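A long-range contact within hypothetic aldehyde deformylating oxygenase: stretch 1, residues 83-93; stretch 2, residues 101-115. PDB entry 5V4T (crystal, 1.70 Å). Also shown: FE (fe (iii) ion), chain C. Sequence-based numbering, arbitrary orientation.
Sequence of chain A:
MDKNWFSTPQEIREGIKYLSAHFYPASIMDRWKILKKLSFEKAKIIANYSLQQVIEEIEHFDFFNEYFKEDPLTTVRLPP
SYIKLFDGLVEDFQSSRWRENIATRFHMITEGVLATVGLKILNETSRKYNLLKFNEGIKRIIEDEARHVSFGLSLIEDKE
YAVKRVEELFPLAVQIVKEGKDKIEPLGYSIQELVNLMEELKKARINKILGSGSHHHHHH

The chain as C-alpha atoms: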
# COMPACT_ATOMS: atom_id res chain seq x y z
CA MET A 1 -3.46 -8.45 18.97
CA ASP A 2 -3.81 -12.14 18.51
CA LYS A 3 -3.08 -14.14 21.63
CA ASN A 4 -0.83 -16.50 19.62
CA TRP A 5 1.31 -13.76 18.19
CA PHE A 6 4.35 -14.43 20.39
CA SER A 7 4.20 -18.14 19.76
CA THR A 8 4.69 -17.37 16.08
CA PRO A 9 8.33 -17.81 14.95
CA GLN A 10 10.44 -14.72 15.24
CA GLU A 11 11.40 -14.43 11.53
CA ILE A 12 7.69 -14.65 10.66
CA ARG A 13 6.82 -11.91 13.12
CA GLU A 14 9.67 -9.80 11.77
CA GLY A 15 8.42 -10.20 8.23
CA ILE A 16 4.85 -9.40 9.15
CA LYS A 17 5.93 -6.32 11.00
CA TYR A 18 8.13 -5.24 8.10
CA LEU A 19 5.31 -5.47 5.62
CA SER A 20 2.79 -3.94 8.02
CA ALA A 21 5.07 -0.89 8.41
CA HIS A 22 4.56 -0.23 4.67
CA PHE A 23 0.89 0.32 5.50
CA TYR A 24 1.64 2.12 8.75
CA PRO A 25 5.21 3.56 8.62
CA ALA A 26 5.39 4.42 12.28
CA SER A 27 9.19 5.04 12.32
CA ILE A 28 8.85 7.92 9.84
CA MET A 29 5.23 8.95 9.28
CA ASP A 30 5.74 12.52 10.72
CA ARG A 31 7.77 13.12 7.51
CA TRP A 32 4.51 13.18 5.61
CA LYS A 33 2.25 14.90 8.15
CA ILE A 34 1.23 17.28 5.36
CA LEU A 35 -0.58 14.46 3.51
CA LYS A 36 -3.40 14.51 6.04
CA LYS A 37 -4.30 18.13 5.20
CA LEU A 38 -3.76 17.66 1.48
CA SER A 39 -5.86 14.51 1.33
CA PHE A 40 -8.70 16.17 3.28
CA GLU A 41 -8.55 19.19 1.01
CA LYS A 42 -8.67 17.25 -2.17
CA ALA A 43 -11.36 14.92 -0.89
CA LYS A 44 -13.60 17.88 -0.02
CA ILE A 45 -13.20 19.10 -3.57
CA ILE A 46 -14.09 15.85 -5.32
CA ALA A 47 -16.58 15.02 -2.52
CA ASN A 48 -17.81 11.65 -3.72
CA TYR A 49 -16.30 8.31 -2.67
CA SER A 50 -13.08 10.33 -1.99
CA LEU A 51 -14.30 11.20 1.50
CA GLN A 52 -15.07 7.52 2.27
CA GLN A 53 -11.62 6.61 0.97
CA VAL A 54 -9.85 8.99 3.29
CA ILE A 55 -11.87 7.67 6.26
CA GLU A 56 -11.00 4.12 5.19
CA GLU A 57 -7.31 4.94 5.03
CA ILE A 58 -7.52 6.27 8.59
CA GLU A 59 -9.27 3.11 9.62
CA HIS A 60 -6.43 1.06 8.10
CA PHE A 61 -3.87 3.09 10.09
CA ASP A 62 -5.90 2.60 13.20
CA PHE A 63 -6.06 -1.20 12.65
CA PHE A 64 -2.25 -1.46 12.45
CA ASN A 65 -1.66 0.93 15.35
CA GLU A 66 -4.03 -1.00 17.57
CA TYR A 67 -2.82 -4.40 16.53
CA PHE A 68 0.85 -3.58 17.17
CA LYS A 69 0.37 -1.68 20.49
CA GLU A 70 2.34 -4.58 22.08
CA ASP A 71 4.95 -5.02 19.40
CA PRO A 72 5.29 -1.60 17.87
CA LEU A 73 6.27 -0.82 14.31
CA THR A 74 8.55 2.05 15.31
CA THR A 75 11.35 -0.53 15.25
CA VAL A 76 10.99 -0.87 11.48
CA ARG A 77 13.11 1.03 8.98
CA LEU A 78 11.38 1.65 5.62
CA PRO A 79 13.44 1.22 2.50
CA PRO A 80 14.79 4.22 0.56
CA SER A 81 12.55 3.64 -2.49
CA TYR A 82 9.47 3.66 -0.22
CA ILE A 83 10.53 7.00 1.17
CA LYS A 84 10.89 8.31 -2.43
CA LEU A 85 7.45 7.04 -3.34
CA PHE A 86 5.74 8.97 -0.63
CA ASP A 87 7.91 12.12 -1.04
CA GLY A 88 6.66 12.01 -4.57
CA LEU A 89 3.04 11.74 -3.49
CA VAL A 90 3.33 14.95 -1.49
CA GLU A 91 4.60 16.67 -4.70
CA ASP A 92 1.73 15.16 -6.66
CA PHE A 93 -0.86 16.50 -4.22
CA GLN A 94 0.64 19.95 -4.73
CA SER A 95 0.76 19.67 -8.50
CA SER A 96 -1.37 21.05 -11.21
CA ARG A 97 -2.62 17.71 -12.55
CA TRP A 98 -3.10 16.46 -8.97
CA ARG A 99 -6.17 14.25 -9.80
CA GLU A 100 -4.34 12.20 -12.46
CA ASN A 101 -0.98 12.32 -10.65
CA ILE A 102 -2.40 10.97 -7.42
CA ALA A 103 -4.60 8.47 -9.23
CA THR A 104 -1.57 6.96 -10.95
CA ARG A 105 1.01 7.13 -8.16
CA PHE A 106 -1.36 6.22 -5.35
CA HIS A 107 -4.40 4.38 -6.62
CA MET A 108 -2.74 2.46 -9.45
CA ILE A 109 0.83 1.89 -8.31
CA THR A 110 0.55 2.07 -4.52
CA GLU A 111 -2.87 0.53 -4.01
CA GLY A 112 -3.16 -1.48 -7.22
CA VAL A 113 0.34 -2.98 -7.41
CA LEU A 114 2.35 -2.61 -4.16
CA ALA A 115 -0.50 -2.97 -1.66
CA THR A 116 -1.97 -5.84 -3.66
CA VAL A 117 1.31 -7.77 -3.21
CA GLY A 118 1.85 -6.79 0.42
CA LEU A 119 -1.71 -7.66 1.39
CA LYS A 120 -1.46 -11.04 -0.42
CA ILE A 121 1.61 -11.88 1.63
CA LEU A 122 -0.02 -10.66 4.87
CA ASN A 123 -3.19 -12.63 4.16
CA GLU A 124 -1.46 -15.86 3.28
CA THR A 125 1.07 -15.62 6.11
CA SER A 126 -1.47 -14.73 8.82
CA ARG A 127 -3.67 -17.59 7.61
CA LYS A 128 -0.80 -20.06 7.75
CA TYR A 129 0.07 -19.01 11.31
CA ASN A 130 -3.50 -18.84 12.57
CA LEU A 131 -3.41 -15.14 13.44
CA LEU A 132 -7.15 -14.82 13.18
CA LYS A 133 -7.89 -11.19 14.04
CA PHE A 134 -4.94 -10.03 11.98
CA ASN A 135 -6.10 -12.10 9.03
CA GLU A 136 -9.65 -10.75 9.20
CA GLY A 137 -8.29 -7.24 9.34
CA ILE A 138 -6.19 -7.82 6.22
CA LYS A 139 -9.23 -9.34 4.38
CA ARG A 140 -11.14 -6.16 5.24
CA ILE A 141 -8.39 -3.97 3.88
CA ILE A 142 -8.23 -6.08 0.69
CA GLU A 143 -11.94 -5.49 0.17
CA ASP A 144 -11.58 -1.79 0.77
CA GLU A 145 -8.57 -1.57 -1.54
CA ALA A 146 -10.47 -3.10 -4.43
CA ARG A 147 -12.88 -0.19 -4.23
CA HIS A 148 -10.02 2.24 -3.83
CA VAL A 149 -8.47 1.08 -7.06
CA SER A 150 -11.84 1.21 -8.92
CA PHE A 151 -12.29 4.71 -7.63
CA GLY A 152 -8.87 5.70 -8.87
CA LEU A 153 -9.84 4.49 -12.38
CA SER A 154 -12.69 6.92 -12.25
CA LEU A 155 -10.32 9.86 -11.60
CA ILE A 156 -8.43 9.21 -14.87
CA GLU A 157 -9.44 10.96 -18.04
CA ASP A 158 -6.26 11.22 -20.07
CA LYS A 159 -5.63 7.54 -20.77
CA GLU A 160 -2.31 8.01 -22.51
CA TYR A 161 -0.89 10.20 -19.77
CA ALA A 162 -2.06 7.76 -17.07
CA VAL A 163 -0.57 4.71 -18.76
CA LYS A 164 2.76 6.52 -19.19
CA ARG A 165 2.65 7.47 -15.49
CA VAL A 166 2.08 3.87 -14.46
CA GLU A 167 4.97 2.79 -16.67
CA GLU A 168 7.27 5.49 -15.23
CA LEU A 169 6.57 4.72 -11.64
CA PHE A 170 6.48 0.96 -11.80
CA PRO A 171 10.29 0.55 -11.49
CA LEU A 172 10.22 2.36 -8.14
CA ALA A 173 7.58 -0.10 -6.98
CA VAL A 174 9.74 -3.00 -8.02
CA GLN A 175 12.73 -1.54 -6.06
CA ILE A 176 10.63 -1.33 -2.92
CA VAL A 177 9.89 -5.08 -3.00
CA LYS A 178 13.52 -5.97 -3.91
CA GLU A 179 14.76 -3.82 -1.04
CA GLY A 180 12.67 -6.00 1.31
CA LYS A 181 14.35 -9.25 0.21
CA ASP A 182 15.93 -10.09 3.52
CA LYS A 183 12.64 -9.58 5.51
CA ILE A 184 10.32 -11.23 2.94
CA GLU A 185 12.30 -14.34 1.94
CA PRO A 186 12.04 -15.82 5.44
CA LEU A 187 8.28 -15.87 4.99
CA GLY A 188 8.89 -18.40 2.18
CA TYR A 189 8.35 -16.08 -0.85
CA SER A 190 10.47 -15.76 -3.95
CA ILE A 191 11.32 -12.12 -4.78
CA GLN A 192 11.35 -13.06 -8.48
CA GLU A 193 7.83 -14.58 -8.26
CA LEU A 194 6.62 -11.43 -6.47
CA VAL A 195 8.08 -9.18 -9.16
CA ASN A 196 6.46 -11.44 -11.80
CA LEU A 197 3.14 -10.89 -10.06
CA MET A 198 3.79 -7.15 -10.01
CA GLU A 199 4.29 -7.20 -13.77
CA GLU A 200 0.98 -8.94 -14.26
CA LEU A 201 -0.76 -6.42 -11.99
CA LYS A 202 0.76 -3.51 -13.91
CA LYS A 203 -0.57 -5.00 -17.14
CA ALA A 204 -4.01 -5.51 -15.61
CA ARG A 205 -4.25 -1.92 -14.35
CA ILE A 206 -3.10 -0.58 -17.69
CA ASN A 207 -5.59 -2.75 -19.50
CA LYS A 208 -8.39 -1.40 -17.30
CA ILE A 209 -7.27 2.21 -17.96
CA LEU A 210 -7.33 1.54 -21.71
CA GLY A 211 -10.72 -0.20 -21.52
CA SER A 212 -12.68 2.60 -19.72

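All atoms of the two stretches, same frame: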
# COMPACT_ATOMS: atom_id res chain seq x y z
N ILE A 83 10.49 5.59 0.80
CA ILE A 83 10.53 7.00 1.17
C ILE A 83 10.38 7.93 -0.06
O ILE A 83 9.63 8.92 -0.02
CB ILE A 83 11.83 7.27 2.00
CG1 ILE A 83 11.77 6.52 3.31
CG2 ILE A 83 12.00 8.75 2.23
CD1 ILE A 83 13.09 6.35 4.04
N LYS A 84 11.03 7.59 -1.17
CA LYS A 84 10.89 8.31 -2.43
C LYS A 84 9.45 8.28 -2.95
O LYS A 84 8.93 9.26 -3.46
CB LYS A 84 11.83 7.70 -3.44
CG LYS A 84 11.92 8.52 -4.70
CD LYS A 84 13.14 8.13 -5.51
CE LYS A 84 13.36 9.21 -6.55
NZ LYS A 84 14.22 8.70 -7.64
N LEU A 85 8.79 7.13 -2.84
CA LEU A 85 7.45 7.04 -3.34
C LEU A 85 6.56 8.03 -2.68
O LEU A 85 5.82 8.74 -3.32
CB LEU A 85 6.91 5.58 -3.16
CG LEU A 85 5.45 5.34 -3.57
CD1 LEU A 85 5.30 5.42 -5.04
CD2 LEU A 85 5.04 3.96 -3.09
N PHE A 86 6.61 8.11 -1.36
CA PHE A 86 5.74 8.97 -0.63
C PHE A 86 6.17 10.43 -0.68
O PHE A 86 5.30 11.27 -0.68
CB PHE A 86 5.44 8.43 0.75
CG PHE A 86 4.41 7.31 0.72
CD1 PHE A 86 3.09 7.61 0.58
CD2 PHE A 86 4.79 6.01 0.72
CE1 PHE A 86 2.12 6.63 0.51
CE2 PHE A 86 3.83 4.99 0.62
CZ PHE A 86 2.50 5.32 0.49
N ASP A 87 7.47 10.70 -0.79
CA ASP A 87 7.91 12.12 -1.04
C ASP A 87 7.28 12.61 -2.34
O ASP A 87 6.77 13.72 -2.45
CB ASP A 87 9.43 12.21 -1.14
CG ASP A 87 10.13 12.10 0.23
OD1 ASP A 87 9.49 12.05 1.32
OD2 ASP A 87 11.40 12.05 0.19
N GLY A 88 7.30 11.74 -3.34
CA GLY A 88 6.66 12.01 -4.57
C GLY A 88 5.17 12.27 -4.47
O GLY A 88 4.60 13.06 -5.25
N LEU A 89 4.46 11.53 -3.62
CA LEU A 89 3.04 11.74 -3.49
C LEU A 89 2.73 13.13 -2.93
O LEU A 89 1.77 13.75 -3.34
CB LEU A 89 2.40 10.67 -2.65
CG LEU A 89 0.90 10.66 -2.45
CD1 LEU A 89 0.25 10.37 -3.76
CD2 LEU A 89 0.55 9.62 -1.37
N VAL A 90 3.52 13.59 -1.98
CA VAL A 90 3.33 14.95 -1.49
C VAL A 90 3.43 15.96 -2.66
O VAL A 90 2.56 16.86 -2.83
CB VAL A 90 4.34 15.27 -0.38
CG1 VAL A 90 4.36 16.77 -0.07
CG2 VAL A 90 4.04 14.47 0.87
N GLU A 91 4.46 15.82 -3.48
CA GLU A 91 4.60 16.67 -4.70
C GLU A 91 3.39 16.58 -5.62
O GLU A 91 2.85 17.58 -6.12
CB GLU A 91 5.90 16.27 -5.42
CG GLU A 91 7.16 16.52 -4.60
CD GLU A 91 8.44 16.18 -5.33
OE1 GLU A 91 8.40 15.59 -6.44
OE2 GLU A 91 9.51 16.45 -4.75
N ASP A 92 2.90 15.36 -5.84
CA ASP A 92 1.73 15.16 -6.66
C ASP A 92 0.50 15.88 -6.12
O ASP A 92 -0.26 16.44 -6.91
CB ASP A 92 1.44 13.67 -6.85
CG ASP A 92 2.45 13.01 -7.84
OD1 ASP A 92 3.18 13.77 -8.56
OD2 ASP A 92 2.51 11.77 -7.87
N PHE A 93 0.30 15.82 -4.81
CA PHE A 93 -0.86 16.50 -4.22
C PHE A 93 -0.82 18.01 -4.45
O PHE A 93 -1.91 18.66 -4.54
CB PHE A 93 -0.93 16.22 -2.74
CG PHE A 93 -1.85 15.09 -2.42
CD1 PHE A 93 -3.20 15.27 -2.36
CD2 PHE A 93 -1.37 13.84 -2.21
CE1 PHE A 93 -4.04 14.26 -2.04
CE2 PHE A 93 -2.20 12.80 -1.88
CZ PHE A 93 -3.56 12.99 -1.83
N ASN A 101 -2.26 12.68 -11.26
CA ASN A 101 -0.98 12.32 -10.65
C ASN A 101 -1.13 11.44 -9.41
O ASN A 101 -0.47 10.41 -9.28
CB ASN A 101 -0.19 13.57 -10.33
CG ASN A 101 0.42 14.19 -11.59
OD1 ASN A 101 0.47 13.52 -12.64
ND2 ASN A 101 0.89 15.47 -11.50
N ILE A 102 -2.07 11.82 -8.55
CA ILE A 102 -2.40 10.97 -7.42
C ILE A 102 -3.05 9.65 -7.85
O ILE A 102 -2.73 8.60 -7.27
CB ILE A 102 -3.30 11.69 -6.42
CG1 ILE A 102 -2.57 12.87 -5.85
CG2 ILE A 102 -3.62 10.78 -5.28
CD1 ILE A 102 -3.50 13.97 -5.40
N ALA A 103 -3.93 9.70 -8.82
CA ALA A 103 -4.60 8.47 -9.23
C ALA A 103 -3.63 7.43 -9.77
O ALA A 103 -3.82 6.24 -9.57
CB ALA A 103 -5.67 8.75 -10.24
N THR A 104 -2.58 7.89 -10.47
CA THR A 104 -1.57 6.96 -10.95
C THR A 104 -0.54 6.54 -9.91
O THR A 104 -0.22 5.33 -9.79
CB THR A 104 -0.91 7.57 -12.20
OG1 THR A 104 -0.49 8.91 -11.94
CG2 THR A 104 -1.86 7.60 -13.27
N ARG A 105 0.02 7.48 -9.16
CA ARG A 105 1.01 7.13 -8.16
C ARG A 105 0.41 6.36 -7.01
O ARG A 105 0.98 5.34 -6.57
CB ARG A 105 1.75 8.35 -7.61
CG ARG A 105 2.75 8.01 -6.51
CD ARG A 105 3.41 9.22 -5.89
NE ARG A 105 4.26 9.89 -6.85
CZ ARG A 105 5.57 9.71 -7.03
NH1 ARG A 105 6.24 8.84 -6.35
NH2 ARG A 105 6.19 10.41 -8.01
N PHE A 106 -0.76 6.83 -6.55
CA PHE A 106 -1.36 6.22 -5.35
C PHE A 106 -2.34 5.13 -5.75
O PHE A 106 -2.04 3.91 -5.51
CB PHE A 106 -2.06 7.25 -4.47
CG PHE A 106 -2.43 6.66 -3.14
CD1 PHE A 106 -1.46 6.36 -2.19
CD2 PHE A 106 -3.75 6.39 -2.85
CE1 PHE A 106 -1.80 5.75 -1.00
CE2 PHE A 106 -4.09 5.80 -1.64
CZ PHE A 106 -3.11 5.47 -0.72
N HIS A 107 -3.45 5.44 -6.41
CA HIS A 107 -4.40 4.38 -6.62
C HIS A 107 -3.84 3.23 -7.45
O HIS A 107 -4.10 2.06 -7.18
CB HIS A 107 -5.69 4.91 -7.18
CG HIS A 107 -6.32 5.96 -6.32
ND1 HIS A 107 -5.82 7.24 -6.17
CD2 HIS A 107 -7.39 5.89 -5.49
CE1 HIS A 107 -6.57 7.92 -5.32
NE2 HIS A 107 -7.54 7.12 -4.91
N MET A 108 -3.21 3.54 -8.58
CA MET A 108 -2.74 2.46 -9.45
C MET A 108 -1.50 1.77 -8.93
O MET A 108 -1.52 0.58 -8.80
CB MET A 108 -2.46 2.98 -10.90
CG MET A 108 -3.68 3.55 -11.59
SD MET A 108 -5.06 2.41 -11.87
CE MET A 108 -6.22 2.94 -10.58
N ILE A 109 -0.44 2.51 -8.66
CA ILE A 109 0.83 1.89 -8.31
C ILE A 109 0.82 1.46 -6.83
O ILE A 109 1.27 0.39 -6.47
CB ILE A 109 2.02 2.82 -8.66
CG1 ILE A 109 2.29 2.87 -10.17
CG2 ILE A 109 3.27 2.50 -7.87
CD1 ILE A 109 2.90 1.60 -10.75
N THR A 110 0.40 2.35 -5.96
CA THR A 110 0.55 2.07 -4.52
C THR A 110 -0.52 1.11 -4.08
O THR A 110 -0.20 0.08 -3.48
CB THR A 110 0.54 3.34 -3.67
OG1 THR A 110 1.56 4.23 -4.14
CG2 THR A 110 0.78 3.06 -2.21
N GLU A 111 -1.78 1.42 -4.36
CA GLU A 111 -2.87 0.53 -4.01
C GLU A 111 -2.98 -0.65 -4.95
O GLU A 111 -3.21 -1.77 -4.49
CB GLU A 111 -4.18 1.30 -3.91
CG GLU A 111 -4.13 2.45 -2.91
CD GLU A 111 -5.46 3.22 -2.79
OE1 GLU A 111 -5.98 3.66 -3.82
OE2 GLU A 111 -6.00 3.43 -1.66
N GLY A 112 -2.84 -0.46 -6.25
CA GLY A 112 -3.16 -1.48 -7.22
C GLY A 112 -2.02 -2.39 -7.59
O GLY A 112 -2.27 -3.40 -8.24
N VAL A 113 -0.81 -2.06 -7.19
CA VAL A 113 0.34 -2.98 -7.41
C VAL A 113 1.02 -3.32 -6.08
O VAL A 113 0.96 -4.50 -5.66
CB VAL A 113 1.33 -2.36 -8.38
CG1 VAL A 113 2.48 -3.35 -8.53
CG2 VAL A 113 0.68 -2.13 -9.71
N LEU A 114 1.59 -2.36 -5.39
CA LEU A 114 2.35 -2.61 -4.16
C LEU A 114 1.48 -3.17 -3.07
O LEU A 114 1.82 -4.20 -2.50
CB LEU A 114 3.04 -1.36 -3.67
CG LEU A 114 4.21 -0.99 -4.53
CD1 LEU A 114 4.51 0.45 -4.23
CD2 LEU A 114 5.38 -1.92 -4.10
N ALA A 115 0.38 -2.51 -2.77
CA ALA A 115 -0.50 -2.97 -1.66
C ALA A 115 -1.07 -4.32 -1.98
O ALA A 115 -1.22 -5.15 -1.07
CB ALA A 115 -1.60 -1.98 -1.34
FE FE C . -6.33 2.43 -0.04
O HOH W 1 5.21 12.51 -9.73
O HOH W 2 -4.36 2.30 0.60

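The most unusual feature of this contact is that its central knob is a charged residue. Arg105 reaches from the second helix into a hollow on the first lined by Leu85, Gly88, Leu89 and Asp92, a place where helix packing more often puts an aliphatic side chain. Its CA-to-CB bond points toward the first helix, chi1 and chi2 are both t, and chi3 turns to m, so the chain extends and then bends to lay the guanidinium along the neighbouring backbone.

Gly88 makes this possible. A CB on this residue would point toward the second helix and lie 2.3 Å from Arg105 NH1, a clash; without one, the guanidinium lies with one face against the backbone, Arg105 NE being 3.5 Å from Gly88 C. The aliphatic part of the arginine is used as well, since Arg105 CD packs 3.7 Å from Leu89 CB.

The charge is answered at the edge of the guanidinium. Asp92 points toward the second helix, and its OD2 accepts a hydrogen bond from Arg105 NE at 2.8 Å, with an N-H...acceptor angle of 154°, as part of a salt bridge. A water extends the pairing: it donates to Asp92 OD1 at 2.7 Å and accepts from Arg105 NH2 at 2.9 Å, so both carboxylate oxygens are engaged. Arg105 NH1 also donates to Leu85 O at 3.1 Å, but the angle of 124° makes this bond weak; that carbonyl already accepts the helical bond from Leu89 N. Aspartate suits its site because Arg105 brings its guanidinium most of the way across, so a short carboxylate is enough to meet NE. The nearest CA atoms of the two helices are those of Asp92 and Asn101, 5.6 Å apart.

Around this polar centre the contact is apolar. The two helices run nearly antiparallel, at 152°, with their axes 9.3 Å apart at closest approach, and together they bury 641 Å². Leu85 and Leu89 leave their helix sideways, but the ends of their side chains come nearer to the partner. Leu89 CD1 lies 4.2 Å from Ile102 CG2, and Leu89 CD2 is 3.9 Å from Phe106 CD1. Leu85 CD2 meets Leu114 CD1 at 3.7 Å and Thr110 OG1 at 3.6 Å. Threonine can sit beside Leu85 because Thr110 OG1 donates to Arg105 O at 2.7 Å, within its own helix, while Thr110 CG2 packs 3.9 Å from Phe86 CZ.

Phe86 and Phe93 both start away from the second helix, yet their long, flat side chains bring the rings back to it. Ile102 CD1 sits over one face of the Phe93 ring, 3.4 Å from its centroid and 14° off the normal, a CH-pi contact. Phe86 and Phe106 meet edge to edge, CE1 to CE1, at 4.3 Å.

Farther along the second helix, Glu111 turns to another task, binding the iron through OE2 at 1.9 Å.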